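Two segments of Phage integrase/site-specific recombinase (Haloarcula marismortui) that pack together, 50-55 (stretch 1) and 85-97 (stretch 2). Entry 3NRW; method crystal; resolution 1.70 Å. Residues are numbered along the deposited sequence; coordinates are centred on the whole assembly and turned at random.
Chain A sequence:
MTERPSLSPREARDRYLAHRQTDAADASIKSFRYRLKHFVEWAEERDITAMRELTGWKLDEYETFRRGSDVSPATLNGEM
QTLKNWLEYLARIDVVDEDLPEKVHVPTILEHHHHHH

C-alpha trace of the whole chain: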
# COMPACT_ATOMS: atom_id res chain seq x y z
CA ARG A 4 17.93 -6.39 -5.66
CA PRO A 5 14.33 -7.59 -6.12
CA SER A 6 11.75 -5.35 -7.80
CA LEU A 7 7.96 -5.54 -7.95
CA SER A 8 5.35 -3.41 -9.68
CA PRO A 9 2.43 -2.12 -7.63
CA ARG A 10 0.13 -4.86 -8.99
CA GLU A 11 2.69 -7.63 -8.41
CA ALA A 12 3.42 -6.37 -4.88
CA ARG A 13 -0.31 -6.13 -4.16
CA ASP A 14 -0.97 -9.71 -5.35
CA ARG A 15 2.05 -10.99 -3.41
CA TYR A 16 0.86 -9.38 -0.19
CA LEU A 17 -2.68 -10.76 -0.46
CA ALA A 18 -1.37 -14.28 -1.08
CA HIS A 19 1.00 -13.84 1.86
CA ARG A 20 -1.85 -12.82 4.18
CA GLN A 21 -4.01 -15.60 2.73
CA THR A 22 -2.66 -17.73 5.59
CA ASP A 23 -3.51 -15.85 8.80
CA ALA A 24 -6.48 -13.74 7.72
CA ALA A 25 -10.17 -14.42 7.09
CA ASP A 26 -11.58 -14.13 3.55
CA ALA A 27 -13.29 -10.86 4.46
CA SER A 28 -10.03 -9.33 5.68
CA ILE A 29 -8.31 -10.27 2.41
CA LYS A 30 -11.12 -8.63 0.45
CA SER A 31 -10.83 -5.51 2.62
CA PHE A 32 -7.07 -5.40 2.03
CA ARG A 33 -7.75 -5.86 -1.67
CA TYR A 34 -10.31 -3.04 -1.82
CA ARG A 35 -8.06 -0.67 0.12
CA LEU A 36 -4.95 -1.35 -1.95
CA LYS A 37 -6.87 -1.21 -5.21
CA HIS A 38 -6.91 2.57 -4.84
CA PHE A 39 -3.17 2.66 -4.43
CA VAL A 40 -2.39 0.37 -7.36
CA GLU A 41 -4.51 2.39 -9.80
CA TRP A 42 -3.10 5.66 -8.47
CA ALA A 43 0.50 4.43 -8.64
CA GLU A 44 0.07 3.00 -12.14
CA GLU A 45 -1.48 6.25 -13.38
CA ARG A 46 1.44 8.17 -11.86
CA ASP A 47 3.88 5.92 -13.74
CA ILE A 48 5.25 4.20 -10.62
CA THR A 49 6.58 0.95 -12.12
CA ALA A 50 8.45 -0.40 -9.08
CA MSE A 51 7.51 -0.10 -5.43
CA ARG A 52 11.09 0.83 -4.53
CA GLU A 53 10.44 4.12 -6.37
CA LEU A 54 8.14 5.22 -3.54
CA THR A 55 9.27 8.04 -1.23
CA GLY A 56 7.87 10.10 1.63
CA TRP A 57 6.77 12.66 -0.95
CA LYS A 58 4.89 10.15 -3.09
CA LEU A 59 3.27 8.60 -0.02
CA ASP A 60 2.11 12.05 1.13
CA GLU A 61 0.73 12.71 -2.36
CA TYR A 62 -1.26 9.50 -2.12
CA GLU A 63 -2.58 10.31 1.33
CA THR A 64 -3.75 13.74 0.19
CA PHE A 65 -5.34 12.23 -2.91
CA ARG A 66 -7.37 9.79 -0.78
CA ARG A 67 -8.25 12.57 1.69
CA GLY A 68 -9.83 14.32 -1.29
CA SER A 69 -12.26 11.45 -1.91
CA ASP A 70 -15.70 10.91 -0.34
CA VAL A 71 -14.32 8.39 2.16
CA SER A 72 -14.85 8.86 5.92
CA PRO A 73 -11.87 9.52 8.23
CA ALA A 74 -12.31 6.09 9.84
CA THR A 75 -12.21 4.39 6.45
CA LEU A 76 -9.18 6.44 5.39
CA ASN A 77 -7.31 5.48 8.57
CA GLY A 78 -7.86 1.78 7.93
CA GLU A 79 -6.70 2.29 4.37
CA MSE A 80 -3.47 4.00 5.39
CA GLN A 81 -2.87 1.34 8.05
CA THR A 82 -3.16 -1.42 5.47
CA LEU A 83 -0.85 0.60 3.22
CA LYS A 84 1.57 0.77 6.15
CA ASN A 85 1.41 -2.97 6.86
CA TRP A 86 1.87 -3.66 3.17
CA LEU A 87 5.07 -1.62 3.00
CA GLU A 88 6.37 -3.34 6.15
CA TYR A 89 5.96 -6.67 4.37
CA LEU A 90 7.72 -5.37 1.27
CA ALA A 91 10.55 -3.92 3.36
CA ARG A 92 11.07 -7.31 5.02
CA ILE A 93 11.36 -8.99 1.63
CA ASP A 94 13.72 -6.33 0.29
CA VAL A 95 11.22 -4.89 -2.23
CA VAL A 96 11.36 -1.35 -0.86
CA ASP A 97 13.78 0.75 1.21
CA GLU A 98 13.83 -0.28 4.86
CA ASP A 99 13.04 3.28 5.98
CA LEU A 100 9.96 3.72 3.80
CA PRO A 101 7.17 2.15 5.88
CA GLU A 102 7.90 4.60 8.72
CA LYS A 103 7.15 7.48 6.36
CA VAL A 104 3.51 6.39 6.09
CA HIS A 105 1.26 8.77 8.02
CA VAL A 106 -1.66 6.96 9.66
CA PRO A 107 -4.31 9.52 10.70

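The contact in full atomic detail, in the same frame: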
# COMPACT_ATOMS: atom_id res chain seq x y z
N ALA A 50 7.81 0.46 -10.08
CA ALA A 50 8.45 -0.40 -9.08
C ALA A 50 8.18 0.21 -7.72
O ALA A 50 8.30 1.42 -7.54
CB ALA A 50 9.96 -0.48 -9.33
N MSE A 51 7.81 -0.62 -6.75
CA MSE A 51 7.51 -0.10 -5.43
C MSE A 51 8.69 0.60 -4.77
O MSE A 51 8.50 1.51 -3.95
CB MSE A 51 6.99 -1.22 -4.53
CG MSE A 51 5.61 -1.75 -4.92
SE MSE A 51 4.19 -0.40 -4.79
CE MSE A 51 3.87 -0.49 -2.87
N ARG A 52 9.91 0.20 -5.12
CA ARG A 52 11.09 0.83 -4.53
C ARG A 52 11.17 2.32 -4.88
O ARG A 52 11.86 3.09 -4.20
CB ARG A 52 12.36 0.11 -5.00
CG ARG A 52 13.61 0.48 -4.22
CD ARG A 52 14.83 -0.21 -4.80
NE ARG A 52 14.72 -1.67 -4.78
CZ ARG A 52 14.76 -2.41 -3.68
NH1 ARG A 52 14.90 -1.85 -2.49
NH2 ARG A 52 14.67 -3.73 -3.77
N GLU A 53 10.46 2.72 -5.92
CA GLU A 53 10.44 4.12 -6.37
C GLU A 53 9.70 5.03 -5.40
O GLU A 53 9.84 6.25 -5.45
CB GLU A 53 9.81 4.22 -7.76
CG GLU A 53 10.62 3.54 -8.85
CD GLU A 53 9.92 3.54 -10.20
OE1 GLU A 53 10.55 3.12 -11.20
OE2 GLU A 53 8.75 3.96 -10.27
N LEU A 54 8.89 4.44 -4.52
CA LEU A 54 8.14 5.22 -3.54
C LEU A 54 9.05 6.00 -2.59
O LEU A 54 10.15 5.56 -2.28
CB LEU A 54 7.22 4.31 -2.73
CG LEU A 54 6.04 3.74 -3.51
CD1 LEU A 54 5.28 2.78 -2.62
CD2 LEU A 54 5.13 4.88 -3.98
N THR A 55 8.55 7.16 -2.15
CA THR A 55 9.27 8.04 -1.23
C THR A 55 8.26 8.69 -0.29
O THR A 55 7.06 8.55 -0.48
CB THR A 55 9.97 9.20 -1.98
OG1 THR A 55 8.98 9.99 -2.64
CG2 THR A 55 10.96 8.67 -3.00
N ASN A 85 1.07 -1.57 6.65
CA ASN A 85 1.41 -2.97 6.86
C ASN A 85 1.95 -3.60 5.58
O ASN A 85 2.82 -4.48 5.62
CB ASN A 85 0.18 -3.75 7.33
CG ASN A 85 -0.35 -3.23 8.64
OD1 ASN A 85 0.38 -2.63 9.42
ND2 ASN A 85 -1.63 -3.46 8.89
N TRP A 86 1.43 -3.15 4.45
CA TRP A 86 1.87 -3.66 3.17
C TRP A 86 3.34 -3.31 2.95
O TRP A 86 4.14 -4.18 2.61
CB TRP A 86 1.00 -3.07 2.06
CG TRP A 86 1.33 -3.48 0.68
CD1 TRP A 86 1.81 -4.69 0.26
CD2 TRP A 86 1.09 -2.71 -0.50
NE1 TRP A 86 1.87 -4.72 -1.13
CE2 TRP A 86 1.43 -3.52 -1.61
CE3 TRP A 86 0.60 -1.42 -0.73
CZ2 TRP A 86 1.30 -3.07 -2.93
CZ3 TRP A 86 0.48 -0.97 -2.05
CH2 TRP A 86 0.82 -1.80 -3.13
N LEU A 87 3.69 -2.04 3.17
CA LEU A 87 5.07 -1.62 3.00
C LEU A 87 6.02 -2.32 3.98
O LEU A 87 7.18 -2.56 3.65
CB LEU A 87 5.19 -0.10 3.12
CG LEU A 87 4.43 0.69 2.05
CD1 LEU A 87 4.71 2.17 2.21
CD2 LEU A 87 4.84 0.21 0.65
N GLU A 88 5.53 -2.64 5.17
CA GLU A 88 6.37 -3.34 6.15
C GLU A 88 6.72 -4.71 5.59
O GLU A 88 7.86 -5.17 5.71
CB GLU A 88 5.64 -3.49 7.49
CG GLU A 88 5.26 -2.17 8.12
CD GLU A 88 4.74 -2.30 9.54
OE1 GLU A 88 4.02 -3.29 9.83
OE2 GLU A 88 5.03 -1.41 10.37
N TYR A 89 5.74 -5.36 4.97
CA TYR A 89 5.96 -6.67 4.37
C TYR A 89 7.00 -6.55 3.25
O TYR A 89 7.95 -7.32 3.19
CB TYR A 89 4.65 -7.23 3.79
CG TYR A 89 4.83 -8.43 2.88
CD1 TYR A 89 5.41 -9.61 3.35
CD2 TYR A 89 4.42 -8.38 1.55
CE1 TYR A 89 5.58 -10.70 2.51
CE2 TYR A 89 4.59 -9.47 0.70
CZ TYR A 89 5.17 -10.63 1.19
OH TYR A 89 5.36 -11.72 0.37
N LEU A 90 6.80 -5.57 2.37
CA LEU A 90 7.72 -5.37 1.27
C LEU A 90 9.13 -5.01 1.74
O LEU A 90 10.11 -5.40 1.10
CB LEU A 90 7.20 -4.28 0.32
CG LEU A 90 5.88 -4.59 -0.40
CD1 LEU A 90 5.54 -3.41 -1.29
CD2 LEU A 90 6.00 -5.88 -1.23
N ALA A 91 9.24 -4.28 2.84
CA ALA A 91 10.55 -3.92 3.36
C ALA A 91 11.25 -5.19 3.86
O ALA A 91 12.45 -5.37 3.64
CB ALA A 91 10.43 -2.90 4.48
N ARG A 92 10.50 -6.07 4.51
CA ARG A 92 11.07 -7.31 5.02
C ARG A 92 11.61 -8.17 3.89
O ARG A 92 12.65 -8.82 4.04
CB ARG A 92 10.02 -8.11 5.81
CG ARG A 92 10.53 -9.45 6.33
CD ARG A 92 9.64 -10.03 7.43
NE ARG A 92 8.32 -10.45 6.95
CZ ARG A 92 8.10 -11.53 6.20
NH1 ARG A 92 9.11 -12.30 5.82
NH2 ARG A 92 6.86 -11.84 5.84
N ILE A 93 10.91 -8.18 2.76
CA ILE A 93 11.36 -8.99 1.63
C ILE A 93 12.23 -8.23 0.64
O ILE A 93 12.37 -8.63 -0.51
CB ILE A 93 10.19 -9.65 0.88
CG1 ILE A 93 9.22 -8.59 0.35
CG2 ILE A 93 9.46 -10.61 1.81
CD1 ILE A 93 8.16 -9.19 -0.56
N ASP A 94 12.80 -7.11 1.09
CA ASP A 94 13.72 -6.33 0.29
C ASP A 94 13.17 -5.70 -1.00
O ASP A 94 13.93 -5.41 -1.92
CB ASP A 94 14.94 -7.21 -0.05
CG ASP A 94 15.48 -7.95 1.17
OD1 ASP A 94 15.78 -7.28 2.18
OD2 ASP A 94 15.59 -9.20 1.12
N VAL A 95 11.86 -5.48 -1.05
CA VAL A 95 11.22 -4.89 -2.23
C VAL A 95 11.24 -3.36 -2.19
O VAL A 95 11.19 -2.70 -3.23
CB VAL A 95 9.78 -5.41 -2.39
CG1 VAL A 95 9.06 -4.69 -3.52
CG2 VAL A 95 9.82 -6.90 -2.67
N VAL A 96 11.29 -2.80 -0.99
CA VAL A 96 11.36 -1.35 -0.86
C VAL A 96 12.37 -0.99 0.23
O VAL A 96 12.73 -1.84 1.05
CB VAL A 96 9.99 -0.73 -0.50
CG1 VAL A 96 10.06 0.76 -0.68
CG2 VAL A 96 8.90 -1.30 -1.40
N ASP A 97 12.82 0.26 0.22
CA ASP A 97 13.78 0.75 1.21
C ASP A 97 13.29 0.47 2.62
O ASP A 97 12.12 0.64 2.92
CB ASP A 97 13.97 2.27 1.05
CG ASP A 97 14.73 2.63 -0.21
OD1 ASP A 97 14.75 3.83 -0.56
OD2 ASP A 97 15.32 1.73 -0.85
O HOH W 1 10.48 -2.57 -5.95
O HOH W 2 16.30 -4.00 -0.67
O HOH W 3 12.16 5.20 -0.53

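A short 3-10 turn, residues 51-53, sits against the last turns of a helix and the loop that follows it, and two neighbouring side chains do most of the work. Met51, a selenomethionine, points toward the partner with all three chi angles in m. This carries its methyl over a face of the Trp86 ring, where CE lies 3.3 Å from Trp86 CH2 in a CH-pi contact. The same CE is 3.7 Å from both Leu87 CD2 and Leu90 CD1, so one methyl touches three helical residues. Nearer the backbone, Met51 CB meets Val96 CG2 at 3.7 Å, extending the apolar seam into the loop.

Arg52 covers almost as much surface, but by polar means. The backbones come nearest here, Arg52 CA lying 4.3 Å from Val96 CA. The Arg52 side chain starts sideways and reaches back along the loop, where Arg52 NH2 donates a hydrogen bond to Asp94 O at 2.6 Å. Arg52 NH1 and Asp97 OD2, 4.0 Å apart, form only a long salt bridge. Water reinforces the junction: one molecule accepts from Arg52 N and donates to Val95 O, joining the main chains. The rule is compact: adjacent residues divide the tasks, one burying a methyl against the helix, the other bonding to a loop carbonyl, Asp94 O.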